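ORF10 (Moritella marina, PDB 6RIW) probably condenses acyl chains as the ketosynthase-chain length factor didomain of PfaC, one piece of a polyunsaturated fatty acid synthase. Local coordinates at residues 296-299 and 300-303; 306-309 and 310-314; 340-343 and 344-348; 348-352 and 353-357. One frame throughout, in Å; residues are numbered along the deposited sequence.

Contact 1 of 4, residues 296-299 and 300-303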
ATOM      1  N   GLY A 296      15.897 -13.746 -10.634  1.00 28.16           N
ATOM      2  CA  GLY A 296      16.514 -14.988 -10.199  1.00 29.24           C
ATOM      3  C   GLY A 296      15.679 -15.890  -9.311  1.00 36.87           C
ATOM      4  O   GLY A 296      15.877 -17.112  -9.301  1.00 36.67           O
ATOM      5  N   GLU A 297      14.750 -15.314  -8.550  1.00 30.02           N
ATOM      6  CA  GLU A 297      14.007 -16.064  -7.547  1.00 31.74           C
ATOM      7  C   GLU A 297      12.519 -15.778  -7.670  1.00 31.12           C
ATOM      8  O   GLU A 297      12.106 -14.718  -8.151  1.00 32.00           O
ATOM      9  CB  GLU A 297      14.471 -15.730  -6.111  1.00 31.46           C
ATOM     10  CG  GLU A 297      15.897 -16.160  -5.784  1.00 32.39           C
ATOM     11  CD  GLU A 297      16.073 -17.665  -5.796  1.00 43.06           C
ATOM     12  OE1 GLU A 297      17.167 -18.137  -6.199  1.00 43.55           O
ATOM     13  OE2 GLU A 297      15.118 -18.376  -5.400  1.00 41.97           O
ATOM     14  N   PHE A 298      11.729 -16.763  -7.249  1.00 27.04           N
ATOM     15  CA  PHE A 298      10.293 -16.616  -7.045  1.00 29.95           C
ATOM     16  C   PHE A 298      10.006 -15.389  -6.181  1.00 27.33           C
ATOM     17  O   PHE A 298      10.852 -14.953  -5.396  1.00 23.14           O
ATOM     18  CB  PHE A 298       9.794 -17.910  -6.389  1.00 32.59           C
ATOM     19  CG  PHE A 298       8.344 -17.909  -5.994  1.00 40.22           C
ATOM     20  CD1 PHE A 298       7.341 -17.847  -6.953  1.00 39.16           C
ATOM     21  CD2 PHE A 298       7.986 -18.017  -4.654  1.00 37.35           C
ATOM     22  CE1 PHE A 298       6.003 -17.867  -6.579  1.00 39.30           C
ATOM     23  CE2 PHE A 298       6.652 -18.043  -4.278  1.00 37.38           C
ATOM     24  CZ  PHE A 298       5.664 -17.968  -5.236  1.00 35.98           C
ATOM     25  N   VAL A 299       8.803 -14.819  -6.323  1.00 24.78           N
ATOM     26  CA  VAL A 299       8.527 -13.543  -5.654  1.00 24.67           C
ATOM     27  C   VAL A 299       8.580 -13.637  -4.131  1.00 26.15           C
ATOM     28  O   VAL A 299       8.689 -12.604  -3.457  1.00 25.60           O
ATOM     29  CB  VAL A 299       7.161 -12.961  -6.097  1.00 25.05           C
ATOM     30  CG1 VAL A 299       7.165 -12.633  -7.593  1.00 25.61           C
ATOM     31  CG2 VAL A 299       6.013 -13.907  -5.724  1.00 22.47           C
ATOM     32  N   LEU A 300       8.492 -14.834  -3.554  1.00 24.99           N
ATOM     33  CA  LEU A 300       8.529 -14.957  -2.100  1.00 27.21           C
ATOM     34  C   LEU A 300       9.894 -15.382  -1.557  1.00 29.05           C
ATOM     35  O   LEU A 300      10.064 -15.443  -0.335  1.00 30.45           O
ATOM     36  CB  LEU A 300       7.447 -15.938  -1.624  1.00 32.55           C
ATOM     37  CG  LEU A 300       5.993 -15.489  -1.812  1.00 31.28           C
ATOM     38  CD1 LEU A 300       5.018 -16.499  -1.192  1.00 28.19           C
ATOM     39  CD2 LEU A 300       5.767 -14.087  -1.240  1.00 27.87           C
ATOM     40  N   SER A 301      10.879 -15.628  -2.421  1.00 28.17           N
ATOM     41  CA  SER A 301      12.156 -16.194  -1.976  1.00 27.69           C
ATOM     42  C   SER A 301      13.278 -15.172  -2.058  1.00 28.89           C
ATOM     43  O   SER A 301      13.421 -14.498  -3.088  1.00 31.77           O
ATOM     44  CB  SER A 301      12.519 -17.417  -2.823  1.00 31.98           C
ATOM     45  OG  SER A 301      11.398 -18.274  -2.975  1.00 36.80           O
ATOM     46  N   PRO A 302      14.109 -15.056  -1.029  1.00 27.09           N
ATOM     47  CA  PRO A 302      15.182 -14.054  -1.044  1.00 26.94           C
ATOM     48  C   PRO A 302      16.344 -14.470  -1.934  1.00 29.45           C
ATOM     49  O   PRO A 302      16.608 -15.656  -2.146  1.00 28.86           O
ATOM     50  CB  PRO A 302      15.623 -13.990   0.420  1.00 27.72           C
ATOM     51  CG  PRO A 302      15.320 -15.377   0.938  1.00 28.49           C
ATOM     52  CD  PRO A 302      14.083 -15.832   0.225  1.00 30.64           C
ATOM     53  N   ASN A 303      17.040 -13.458  -2.448  1.00 26.96           N
ATOM     54  CA  ASN A 303      18.169 -13.619  -3.358  1.00 29.26           C
ATOM     55  C   ASN A 303      19.392 -13.013  -2.689  1.00 27.35           C
ATOM     56  O   ASN A 303      19.405 -11.817  -2.381  1.00 22.99           O
ATOM     57  CB  ASN A 303      17.886 -12.933  -4.697  1.00 28.30           C
ATOM     58  CG  ASN A 303      18.869 -13.318  -5.791  1.00 31.60           C
ATOM     59  OD1 ASN A 303      20.043 -13.585  -5.528  1.00 29.40           O
ATOM     60  ND2 ASN A 303      18.390 -13.323  -7.040  1.00 32.54           N
TER
HETATM   61  O   HOH W   1      15.513 -12.549  -7.398  1.00 28.02           O
HETATM   62  O   HOH W   2      11.527 -12.006  -1.843  1.00 27.24           O
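Phe298 and Leu300 lie side by side and point the same way. Atom CE2 of the Phe298 ring stands 3.5 Å from Leu300 CB. Ser301 OG sits at the edge of the same ring, near its plane. Phe298 CG is anti to the backbone N (chi1 175°), which carries the ring alongside Leu300, with Val299 CG2 over one face, offset toward the rim. Glu297 CG is anti to the carbonyl carbon (chi1 -66°) and lies 3.9 Å from Asn303 CB. A bend at chi2 brings the Glu297 carboxylate round, OE2 3.8 Å from Ser301 CB, its plane 89° from the Asn303 amide. A type I beta turn from Phe298 to Ser301 sets Phe298 beside Leu300 and Ser301, and folds the flanking Glu297 and Asn303 back toward each other. Ser301 N closes the turn, donating to Phe298 O at 3.1 Å from above the carbonyl plane. A water accepts from Asn303 ND2 at 3.0 Å and, more weakly, from Glu297 N. Gly296 has positive phi; a side chain there would press on the preceding carbonyl O. Asn303 is the N-cap of helix 304-318: its OD1 takes the N-H of Lys305, while its own N donates to Asp293. Thr638 of helix 634-638 packs on Phe298, Val299 and Leu300, so this loop of the first ketosynthase-type unit rests on the second. Pro302 touches helix 336-350 at Lys337 and Val341.

Contact 2 of 4, residues 306-309 and 310-314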
ATOM      1  N   GLY A 306      20.934  -9.567  -4.106  1.00 27.25           N
ATOM      2  CA  GLY A 306      20.369  -8.280  -3.735  1.00 24.96           C
ATOM      3  C   GLY A 306      20.710  -7.875  -2.319  1.00 21.01           C
ATOM      4  O   GLY A 306      20.827  -6.679  -2.021  1.00 22.88           O
ATOM      5  N   GLN A 307      20.859  -8.853  -1.416  1.00 19.92           N
ATOM      6  CA  GLN A 307      21.198  -8.535  -0.032  1.00 20.64           C
ATOM      7  C   GLN A 307      22.629  -8.038   0.096  1.00 22.00           C
ATOM      8  O   GLN A 307      22.886  -7.056   0.796  1.00 18.85           O
ATOM      9  CB  GLN A 307      20.971  -9.758   0.855  1.00 20.50           C
ATOM     10  CG  GLN A 307      19.508 -10.262   0.774  1.00 21.42           C
ATOM     11  CD  GLN A 307      19.255 -11.466   1.663  1.00 27.45           C
ATOM     12  OE1 GLN A 307      20.198 -12.046   2.221  1.00 25.87           O
ATOM     13  NE2 GLN A 307      17.979 -11.862   1.790  1.00 22.56           N
ATOM     14  N   VAL A 308      23.586  -8.732  -0.521  1.00 22.89           N
ATOM     15  CA  VAL A 308      24.950  -8.210  -0.532  1.00 21.03           C
ATOM     16  C   VAL A 308      24.973  -6.814  -1.152  1.00 20.97           C
ATOM     17  O   VAL A 308      25.619  -5.899  -0.631  1.00 21.68           O
ATOM     18  CB  VAL A 308      25.890  -9.185  -1.276  1.00 23.61           C
ATOM     19  CG1 VAL A 308      27.271  -8.546  -1.503  1.00 27.87           C
ATOM     20  CG2 VAL A 308      26.013 -10.503  -0.501  1.00 23.30           C
ATOM     21  N   LEU A 309      24.218  -6.611  -2.240  1.00 23.12           N
ATOM     22  CA  LEU A 309      24.219  -5.301  -2.885  1.00 21.41           C
ATOM     23  C   LEU A 309      23.743  -4.202  -1.938  1.00 19.98           C
ATOM     24  O   LEU A 309      24.338  -3.122  -1.889  1.00 20.04           O
ATOM     25  CB  LEU A 309      23.364  -5.333  -4.149  1.00 21.19           C
ATOM     26  CG  LEU A 309      23.208  -4.000  -4.890  1.00 20.85           C
ATOM     27  CD1 LEU A 309      24.552  -3.461  -5.448  1.00 24.57           C
ATOM     28  CD2 LEU A 309      22.167  -4.130  -6.002  1.00 22.51           C
ATOM     29  N   VAL A 310      22.667  -4.443  -1.180  1.00 20.46           N
ATOM     30  CA  VAL A 310      22.193  -3.368  -0.305  1.00 19.40           C
ATOM     31  C   VAL A 310      23.207  -3.080   0.806  1.00 20.58           C
ATOM     32  O   VAL A 310      23.351  -1.926   1.233  1.00 18.78           O
ATOM     33  CB  VAL A 310      20.784  -3.674   0.254  1.00 22.76           C
ATOM     34  CG1 VAL A 310      20.833  -4.593   1.469  1.00 22.84           C
ATOM     35  CG2 VAL A 310      20.080  -2.375   0.613  1.00 18.76           C
ATOM     36  N   TYR A 311      23.943  -4.098   1.271  1.00 20.10           N
ATOM     37  CA  TYR A 311      25.019  -3.849   2.231  1.00 19.84           C
ATOM     38  C   TYR A 311      26.076  -2.932   1.631  1.00 19.58           C
ATOM     39  O   TYR A 311      26.513  -1.972   2.268  1.00 18.14           O
ATOM     40  CB  TYR A 311      25.694  -5.154   2.665  1.00 22.17           C
ATOM     41  CG  TYR A 311      24.840  -6.156   3.385  1.00 22.24           C
ATOM     42  CD1 TYR A 311      23.859  -5.768   4.287  1.00 23.55           C
ATOM     43  CD2 TYR A 311      25.039  -7.506   3.171  1.00 23.57           C
ATOM     44  CE1 TYR A 311      23.086  -6.717   4.949  1.00 25.32           C
ATOM     45  CE2 TYR A 311      24.300  -8.449   3.822  1.00 23.91           C
ATOM     46  CZ  TYR A 311      23.323  -8.061   4.710  1.00 26.58           C
ATOM     47  OH  TYR A 311      22.579  -9.036   5.323  1.00 25.57           O
ATOM     48  N   GLU A 312      26.531  -3.251   0.418  1.00 20.25           N
ATOM     49  CA  GLU A 312      27.545  -2.433  -0.234  1.00 22.38           C
ATOM     50  C   GLU A 312      27.071  -0.995  -0.359  1.00 22.01           C
ATOM     51  O   GLU A 312      27.781  -0.061   0.030  1.00 20.95           O
ATOM     52  CB  GLU A 312      27.887  -3.009  -1.608  1.00 23.73           C
ATOM     53  CG  GLU A 312      28.564  -4.364  -1.533  1.00 24.44           C
ATOM     54  CD  GLU A 312      28.590  -5.090  -2.861  1.00 31.15           C
ATOM     55  OE1 GLU A 312      27.896  -4.647  -3.800  1.00 29.76           O
ATOM     56  OE2 GLU A 312      29.312  -6.110  -2.967  1.00 34.24           O
ATOM     57  N   ARG A 313      25.834  -0.806  -0.843  1.00 20.85           N
ATOM     58  CA  ARG A 313      25.299   0.539  -1.035  1.00 21.39           C
ATOM     59  C   ARG A 313      25.132   1.272   0.284  1.00 20.25           C
ATOM     60  O   ARG A 313      25.313   2.490   0.331  1.00 20.44           O
ATOM     61  CB  ARG A 313      23.951   0.473  -1.781  1.00 18.88           C
ATOM     62  CG  ARG A 313      24.048   0.053  -3.230  1.00 22.40           C
ATOM     63  CD  ARG A 313      22.655   0.046  -3.876  1.00 20.62           C
ATOM     64  NE  ARG A 313      22.688  -0.173  -5.316  1.00 23.42           N
ATOM     65  CZ  ARG A 313      21.611  -0.494  -6.031  1.00 23.60           C
ATOM     66  NH1 ARG A 313      20.432  -0.626  -5.419  1.00 22.70           N
ATOM     67  NH2 ARG A 313      21.702  -0.684  -7.338  1.00 20.40           N
ATOM     68  N   ALA A 314      24.808   0.556   1.369  1.00 17.31           N
ATOM     69  CA  ALA A 314      24.533   1.216   2.641  1.00 17.88           C
ATOM     70  C   ALA A 314      25.803   1.745   3.293  1.00 21.76           C
ATOM     71  O   ALA A 314      25.823   2.873   3.806  1.00 20.74           O
ATOM     72  CB  ALA A 314      23.822   0.253   3.600  1.00 21.68           C
TER
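Val310 opens the second half of this pair of helical turns, its CG1 lying 3.3 Å from Gln307 O. That methyl sits between the backbone N and the carbonyl carbon (chi1 82°), which turns it back over the preceding turn. Val310 N donates to Gly306 O at 3.0 Å. Tyr311 follows, with one ring face under Gln307 O; the nearest ring atom, CD2, is 3.2 Å from that oxygen. The same oxygen accepts from Tyr311 N. Beyond the helix, the ring meets His446 edge-to-face, touches Phe438 of strand 432-439, and meets Phe349 of helix 336-350. With an alanine here, His446 would probably lose its edge-to-face partner, and a gap would open beside Phe349 and Phe438. Glu312 N donates to Val308 O at 3.0 Å. The Glu312 chain extends back along the helix, and its OE2 comes 3.5 Å from Val308 CG1. OE2 also forms a salt bridge with Arg352. At Arg313 the chain is extended from CG to NE and crosses Leu309. Leu309 CD2 stands over the centre of the guanidinium face, 3.7 Å from Arg313 CZ. NH1 donates to Leu290 O and NH2 to Ser656 OG. Arg313 N continues the series of i to i+4 bonds on Leu309 O at 2.9 Å. Val310 and Arg313 both lie on strand 283-292. Leu309 thus shields one face of a cation whose N-H groups are used elsewhere, and the apolar Val308 lies against a carboxylate whose charge is probably balanced by Arg352.

Contact 3 of 4, residues 340-343 and 344-348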
ATOM      1  N   ASN A 340      18.879 -18.897   6.333  1.00 26.78           N
ATOM      2  CA  ASN A 340      20.157 -19.336   5.769  1.00 27.92           C
ATOM      3  C   ASN A 340      20.661 -18.379   4.691  1.00 27.69           C
ATOM      4  O   ASN A 340      21.873 -18.141   4.585  1.00 25.52           O
ATOM      5  CB  ASN A 340      20.029 -20.751   5.201  1.00 27.69           C
ATOM      6  CG  ASN A 340      19.902 -21.809   6.290  1.00 30.59           C
ATOM      7  OD1 ASN A 340      20.886 -22.175   6.917  1.00 32.37           O
ATOM      8  ND2 ASN A 340      18.682 -22.288   6.526  1.00 33.85           N
ATOM      9  N   VAL A 341      19.757 -17.834   3.869  1.00 27.27           N
ATOM     10  CA  VAL A 341      20.187 -16.883   2.845  1.00 25.05           C
ATOM     11  C   VAL A 341      20.760 -15.626   3.485  1.00 25.34           C
ATOM     12  O   VAL A 341      21.799 -15.116   3.049  1.00 26.44           O
ATOM     13  CB  VAL A 341      19.037 -16.555   1.873  1.00 29.24           C
ATOM     14  CG1 VAL A 341      19.432 -15.382   0.970  1.00 24.05           C
ATOM     15  CG2 VAL A 341      18.705 -17.760   1.006  1.00 27.28           C
ATOM     16  N   GLU A 342      20.099 -15.096   4.525  1.00 23.89           N
ATOM     17  CA  GLU A 342      20.614 -13.897   5.178  1.00 24.19           C
ATOM     18  C   GLU A 342      21.967 -14.163   5.834  1.00 26.00           C
ATOM     19  O   GLU A 342      22.856 -13.298   5.818  1.00 24.84           O
ATOM     20  CB  GLU A 342      19.614 -13.364   6.215  1.00 24.31           C
ATOM     21  CG  GLU A 342      20.151 -12.145   7.002  1.00 26.46           C
ATOM     22  CD  GLU A 342      19.097 -11.450   7.885  1.00 27.62           C
ATOM     23  OE1 GLU A 342      18.095 -12.103   8.259  1.00 28.71           O
ATOM     24  OE2 GLU A 342      19.277 -10.245   8.193  1.00 26.06           O
ATOM     25  N   LEU A 343      22.148 -15.354   6.421  1.00 24.29           N
ATOM     26  CA  LEU A 343      23.446 -15.677   7.012  1.00 25.03           C
ATOM     27  C   LEU A 343      24.522 -15.790   5.935  1.00 23.97           C
ATOM     28  O   LEU A 343      25.670 -15.387   6.155  1.00 28.07           O
ATOM     29  CB  LEU A 343      23.358 -16.970   7.826  1.00 23.33           C
ATOM     30  CG  LEU A 343      22.675 -16.835   9.188  1.00 27.34           C
ATOM     31  CD1 LEU A 343      22.287 -18.203   9.771  1.00 27.16           C
ATOM     32  CD2 LEU A 343      23.573 -16.059  10.143  1.00 28.32           C
ATOM     33  N   ARG A 344      24.164 -16.310   4.764  1.00 24.06           N
ATOM     34  CA  ARG A 344      25.123 -16.370   3.665  1.00 26.63           C
ATOM     35  C   ARG A 344      25.500 -14.975   3.193  1.00 26.07           C
ATOM     36  O   ARG A 344      26.687 -14.682   2.983  1.00 22.85           O
ATOM     37  CB  ARG A 344      24.549 -17.196   2.514  1.00 27.28           C
ATOM     38  CG  ARG A 344      25.374 -17.139   1.227  1.00 29.40           C
ATOM     39  CD  ARG A 344      24.856 -18.103   0.184  1.00 33.22           C
ATOM     40  NE  ARG A 344      25.659 -18.090  -1.045  1.00 40.89           N
ATOM     41  CZ  ARG A 344      25.229 -18.521  -2.233  1.00 45.07           C
ATOM     42  NH1 ARG A 344      24.001 -19.005  -2.369  1.00 47.74           N
ATOM     43  NH2 ARG A 344      26.023 -18.464  -3.296  1.00 53.83           N
ATOM     44  N   SER A 345      24.496 -14.103   3.016  1.00 21.50           N
ATOM     45  CA  SER A 345      24.743 -12.729   2.592  1.00 24.85           C
ATOM     46  C   SER A 345      25.683 -12.020   3.547  1.00 22.03           C
ATOM     47  O   SER A 345      26.621 -11.339   3.123  1.00 22.50           O
ATOM     48  CB  SER A 345      23.417 -11.967   2.509  1.00 21.55           C
ATOM     49  OG  SER A 345      22.611 -12.517   1.495  1.00 22.08           O
ATOM     50  N   MET A 346      25.435 -12.150   4.850  1.00 21.47           N
ATOM     51  CA  MET A 346      26.282 -11.464   5.815  1.00 23.13           C
ATOM     52  C   MET A 346      27.680 -12.063   5.834  1.00 23.42           C
ATOM     53  O   MET A 346      28.666 -11.341   6.022  1.00 25.51           O
ATOM     54  CB  MET A 346      25.656 -11.533   7.195  1.00 24.33           C
ATOM     55  CG  MET A 346      24.317 -10.829   7.279  1.00 26.62           C
ATOM     56  SD  MET A 346      23.946 -10.414   8.985  1.00 33.65           S
ATOM     57  CE  MET A 346      23.226 -11.994   9.469  1.00 29.86           C
ATOM     58  N   GLU A 347      27.780 -13.376   5.647  1.00 23.03           N
ATOM     59  CA  GLU A 347      29.096 -14.009   5.579  1.00 25.50           C
ATOM     60  C   GLU A 347      29.880 -13.476   4.388  1.00 23.33           C
ATOM     61  O   GLU A 347      31.040 -13.063   4.522  1.00 25.29           O
ATOM     62  CB  GLU A 347      28.936 -15.527   5.488  1.00 25.32           C
ATOM     63  CG  GLU A 347      30.191 -16.259   5.008  1.00 28.92           C
ATOM     64  CD  GLU A 347      29.924 -17.718   4.747  1.00 32.06           C
ATOM     65  OE1 GLU A 347      29.787 -18.475   5.736  1.00 33.93           O
ATOM     66  OE2 GLU A 347      29.831 -18.104   3.560  1.00 35.18           O
ATOM     67  N   THR A 348      29.234 -13.429   3.219  1.00 25.82           N
ATOM     68  CA  THR A 348      29.894 -12.933   2.017  1.00 26.03           C
ATOM     69  C   THR A 348      30.438 -11.525   2.217  1.00 29.00           C
ATOM     70  O   THR A 348      31.585 -11.238   1.858  1.00 26.48           O
ATOM     71  CB  THR A 348      28.917 -12.966   0.850  1.00 26.11           C
ATOM     72  OG1 THR A 348      28.550 -14.325   0.585  1.00 27.49           O
ATOM     73  CG2 THR A 348      29.531 -12.329  -0.389  1.00 26.93           C
TER
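Met346 folds back over the previous turn and touches both Glu342 and Leu343. Its CE lies 3.9 Å from Glu342 CG and 4.1 Å from Leu343 CD2. A bend at the last torsion (chi3 -85°) puts the methyl there. The Glu342 chain runs on past it, extended, to a buried carboxylate with two backbone donors: OE1 accepts from Ala332 N and OE2 from His331 N. These two N-H groups hold the carboxylate in place and would probably stabilise its charge. Ser345 OG is 3.1 Å from Val341 O, but its hydrogen bonds lie outside, with Gln307 OE1 as the strongest partner and also with Thr304 OG1. The carbonyls of the first turn are taken up by regular i to i+4 bonds. Arg344 N donates to Asn340 O and Ser345 N to Val341 O, each at 2.9 Å. Met346 N donates to Glu342 O and Glu347 N to Leu343 O, each at 3.0 Å. The carboxylate of Glu347 is held by Asn404 ND2 at OE2 and Ser402 OG at OE1. Asn340 ND2 turns back to Pro336 O, near the start of the helix. Helix 336-350 is the crossover of the beta-alpha-beta unit between the parallel strands 327-329 and 358-360. Leu343 and Met346 rest on Leu359 of the latter, Glu342 touches strand 432-439, and Val341, Ser345 and Met346 face helix 304-318.

Contact 4 of 4, residues 348-352 and 353-357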
ATOM      1  N   THR A 348      29.234 -13.429   3.219  1.00 25.82           N
ATOM      2  CA  THR A 348      29.894 -12.933   2.017  1.00 26.03           C
ATOM      3  C   THR A 348      30.438 -11.525   2.217  1.00 29.00           C
ATOM      4  O   THR A 348      31.585 -11.238   1.858  1.00 26.48           O
ATOM      5  CB  THR A 348      28.917 -12.966   0.850  1.00 26.11           C
ATOM      6  OG1 THR A 348      28.550 -14.325   0.585  1.00 27.49           O
ATOM      7  CG2 THR A 348      29.531 -12.329  -0.389  1.00 26.93           C
ATOM      8  N   PHE A 349      29.638 -10.638   2.813  1.00 23.58           N
ATOM      9  CA  PHE A 349      30.002  -9.224   2.883  1.00 26.10           C
ATOM     10  C   PHE A 349      31.002  -8.947   3.997  1.00 25.43           C
ATOM     11  O   PHE A 349      32.052  -8.340   3.758  1.00 25.27           O
ATOM     12  CB  PHE A 349      28.739  -8.375   3.079  1.00 25.13           C
ATOM     13  CG  PHE A 349      28.998  -6.896   3.117  1.00 26.06           C
ATOM     14  CD1 PHE A 349      29.370  -6.208   1.964  1.00 27.22           C
ATOM     15  CD2 PHE A 349      28.865  -6.193   4.299  1.00 24.17           C
ATOM     16  CE1 PHE A 349      29.608  -4.843   2.005  1.00 24.14           C
ATOM     17  CE2 PHE A 349      29.095  -4.836   4.341  1.00 24.79           C
ATOM     18  CZ  PHE A 349      29.462  -4.158   3.187  1.00 23.22           C
ATOM     19  N   PHE A 350      30.699  -9.368   5.228  1.00 25.79           N
ATOM     20  CA  PHE A 350      31.552  -8.974   6.347  1.00 26.47           C
ATOM     21  C   PHE A 350      32.858  -9.763   6.414  1.00 30.38           C
ATOM     22  O   PHE A 350      33.817  -9.296   7.044  1.00 30.72           O
ATOM     23  CB  PHE A 350      30.789  -9.094   7.662  1.00 26.04           C
ATOM     24  CG  PHE A 350      29.776  -8.001   7.848  1.00 28.45           C
ATOM     25  CD1 PHE A 350      30.179  -6.736   8.237  1.00 28.24           C
ATOM     26  CD2 PHE A 350      28.432  -8.232   7.584  1.00 29.39           C
ATOM     27  CE1 PHE A 350      29.258  -5.724   8.403  1.00 31.37           C
ATOM     28  CE2 PHE A 350      27.504  -7.214   7.727  1.00 26.33           C
ATOM     29  CZ  PHE A 350      27.916  -5.963   8.138  1.00 27.86           C
ATOM     30  N   SER A 351      32.935 -10.925   5.771  1.00 29.69           N
ATOM     31  CA  SER A 351      34.220 -11.615   5.729  1.00 29.15           C
ATOM     32  C   SER A 351      35.260 -10.839   4.923  1.00 33.78           C
ATOM     33  O   SER A 351      36.461 -11.032   5.144  1.00 32.16           O
ATOM     34  CB  SER A 351      34.040 -13.035   5.189  1.00 30.33           C
ATOM     35  OG  SER A 351      33.748 -13.045   3.810  1.00 29.22           O
ATOM     36  N   ARG A 352      34.827  -9.929   4.038  1.00 30.71           N
ATOM     37  CA  ARG A 352      35.764  -9.101   3.277  1.00 32.90           C
ATOM     38  C   ARG A 352      36.597  -8.202   4.179  1.00 33.38           C
ATOM     39  O   ARG A 352      37.689  -7.769   3.786  1.00 35.61           O
ATOM     40  CB  ARG A 352      35.011  -8.229   2.263  1.00 30.01           C
ATOM     41  CG  ARG A 352      34.252  -8.997   1.215  1.00 29.76           C
ATOM     42  CD  ARG A 352      33.290  -8.092   0.434  1.00 31.70           C
ATOM     43  NE  ARG A 352      32.538  -8.875  -0.545  1.00 28.53           N
ATOM     44  CZ  ARG A 352      31.579  -8.391  -1.326  1.00 31.83           C
ATOM     45  NH1 ARG A 352      31.242  -7.106  -1.256  1.00 30.44           N
ATOM     46  NH2 ARG A 352      30.971  -9.192  -2.186  1.00 27.76           N
ATOM     47  N   VAL A 353      36.087  -7.868   5.362  1.00 31.18           N
ATOM     48  CA  VAL A 353      36.793  -7.035   6.321  1.00 32.07           C
ATOM     49  C   VAL A 353      37.101  -7.793   7.601  1.00 33.13           C
ATOM     50  O   VAL A 353      37.554  -7.195   8.574  1.00 37.80           O
ATOM     51  CB  VAL A 353      36.009  -5.744   6.625  1.00 35.03           C
ATOM     52  CG1 VAL A 353      35.959  -4.850   5.384  1.00 34.55           C
ATOM     53  CG2 VAL A 353      34.596  -6.077   7.128  1.00 31.30           C
ATOM     54  N   ASN A 354      36.844  -9.098   7.618  1.00 32.72           N
ATOM     55  CA  ASN A 354      37.121  -9.954   8.768  1.00 36.65           C
ATOM     56  C   ASN A 354      36.416  -9.471  10.030  1.00 37.27           C
ATOM     57  O   ASN A 354      36.989  -9.470  11.122  1.00 32.14           O
ATOM     58  CB  ASN A 354      38.623 -10.088   9.003  1.00 40.80           C
ATOM     59  CG  ASN A 354      39.132 -11.428   8.577  1.00 47.48           C
ATOM     60  OD1 ASN A 354      38.674 -12.462   9.078  1.00 46.57           O
ATOM     61  ND2 ASN A 354      40.060 -11.434   7.624  1.00 49.45           N
ATOM     62  N   ASN A 355      35.150  -9.087   9.891  1.00 31.54           N
ATOM     63  CA  ASN A 355      34.339  -8.675  11.022  1.00 32.83           C
ATOM     64  C   ASN A 355      33.238  -9.702  11.276  1.00 29.22           C
ATOM     65  O   ASN A 355      32.676 -10.281  10.342  1.00 29.71           O
ATOM     66  CB  ASN A 355      33.752  -7.283  10.772  1.00 32.51           C
ATOM     67  CG  ASN A 355      33.025  -6.723  11.980  1.00 33.40           C
ATOM     68  OD1 ASN A 355      33.203  -7.192  13.109  1.00 32.18           O
ATOM     69  ND2 ASN A 355      32.194  -5.708  11.745  1.00 27.64           N
ATOM     70  N   LYS A 356      32.937  -9.936  12.545  1.00 31.45           N
ATOM     71  CA  LYS A 356      31.894 -10.877  12.947  1.00 29.55           C
ATOM     72  C   LYS A 356      31.007 -10.172  13.954  1.00 31.59           C
ATOM     73  O   LYS A 356      31.096 -10.426  15.162  1.00 27.16           O
ATOM     74  CB  LYS A 356      32.483 -12.158  13.537  1.00 32.95           C
ATOM     75  CG  LYS A 356      33.272 -12.963  12.544  1.00 33.04           C
ATOM     76  CD  LYS A 356      33.665 -14.305  13.139  1.00 33.34           C
ATOM     77  CE  LYS A 356      34.305 -15.180  12.095  1.00 33.68           C
ATOM     78  NZ  LYS A 356      34.073 -16.606  12.408  1.00 38.04           N
ATOM     79  N   PRO A 357      30.142  -9.269  13.496  1.00 27.77           N
ATOM     80  CA  PRO A 357      29.266  -8.563  14.430  1.00 27.18           C
ATOM     81  C   PRO A 357      28.320  -9.529  15.127  1.00 22.57           C
ATOM     82  O   PRO A 357      27.995 -10.607  14.621  1.00 25.87           O
ATOM     83  CB  PRO A 357      28.502  -7.567  13.536  1.00 26.24           C
ATOM     84  CG  PRO A 357      28.578  -8.135  12.169  1.00 30.29           C
ATOM     85  CD  PRO A 357      29.914  -8.864  12.097  1.00 29.40           C
TER
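A Schellman motif ends helix 336-350 here, with Asn354 as its C-prime residue. Asn355 N donates to Phe350 O at 3.2 Å and nearly straight, at 174°. Asn354 N closes the inner bond to Ser351 O, also at 3.2 Å. Phe350 O accepts a second time, from Val353 N, and the two donors reach it from opposite faces of its carbonyl plane. This double grip satisfies a carbonyl at the end of the helix. Val353 also leans on the same group: its CG2 lies 3.3 Å from Phe350 O. That methyl is placed between the backbone N and the carbonyl carbon, with CG1 anti to the carbonyl carbon. A glycine in place of Val353 would probably uncover this side of the Phe350 carbonyl, lose the contact with Ser323, and free the turn to flex. The Phe350 side chain runs beside Asn355, ring and amide planes 83° apart, with CD1 4.2 Å from Asn355 ND2. Asn355 ND2 donates to Val325 O and Pro322 O. Pro357 CG lies over one face of the Phe350 ring, and Pro357 CD is 4.3 Å from Phe350 CG. On the opposite face, Phe349 CD2 stands over the centre, so the ring is held between the two. Ile328 of strand 327-329 touches both Phe350 and Pro357. Arg352, extended from CG to NE, reaches Glu312 OE2 of helix 304-318 with NH1, a salt bridge. The positive phi of Asn354 (57°) lets the chain reverse out of the helix toward strand 358-360, the hallmark of a Schellman C-cap.

In the fold
The contacts follow one another along the chain, all in the C-terminal part of the first ketosynthase-type unit. Contact 1 leads into helix 304-318, which carries contact 2; their centres are about 16 Å apart. Contacts 3 and 4 share helix 336-350 and Thr348, with centres about 10 Å apart. Gln307 OE1 probably hydrogen-bonds Ser345 OG at 2.6 Å, joining contacts 2 and 3. Glu312 OE2 and Arg352 NH1 form a salt bridge at 2.8 Å, joining contacts 2 and 4. Pro302 of contact 1 packs on both helices. Loop, helices and C-cap thus form one tied layer beside strands 283-292, 327-329, 358-360 and 432-439. Of the four, contact 2 comes nearest the magnesium ion, about 13 Å from the Arg313 side chain.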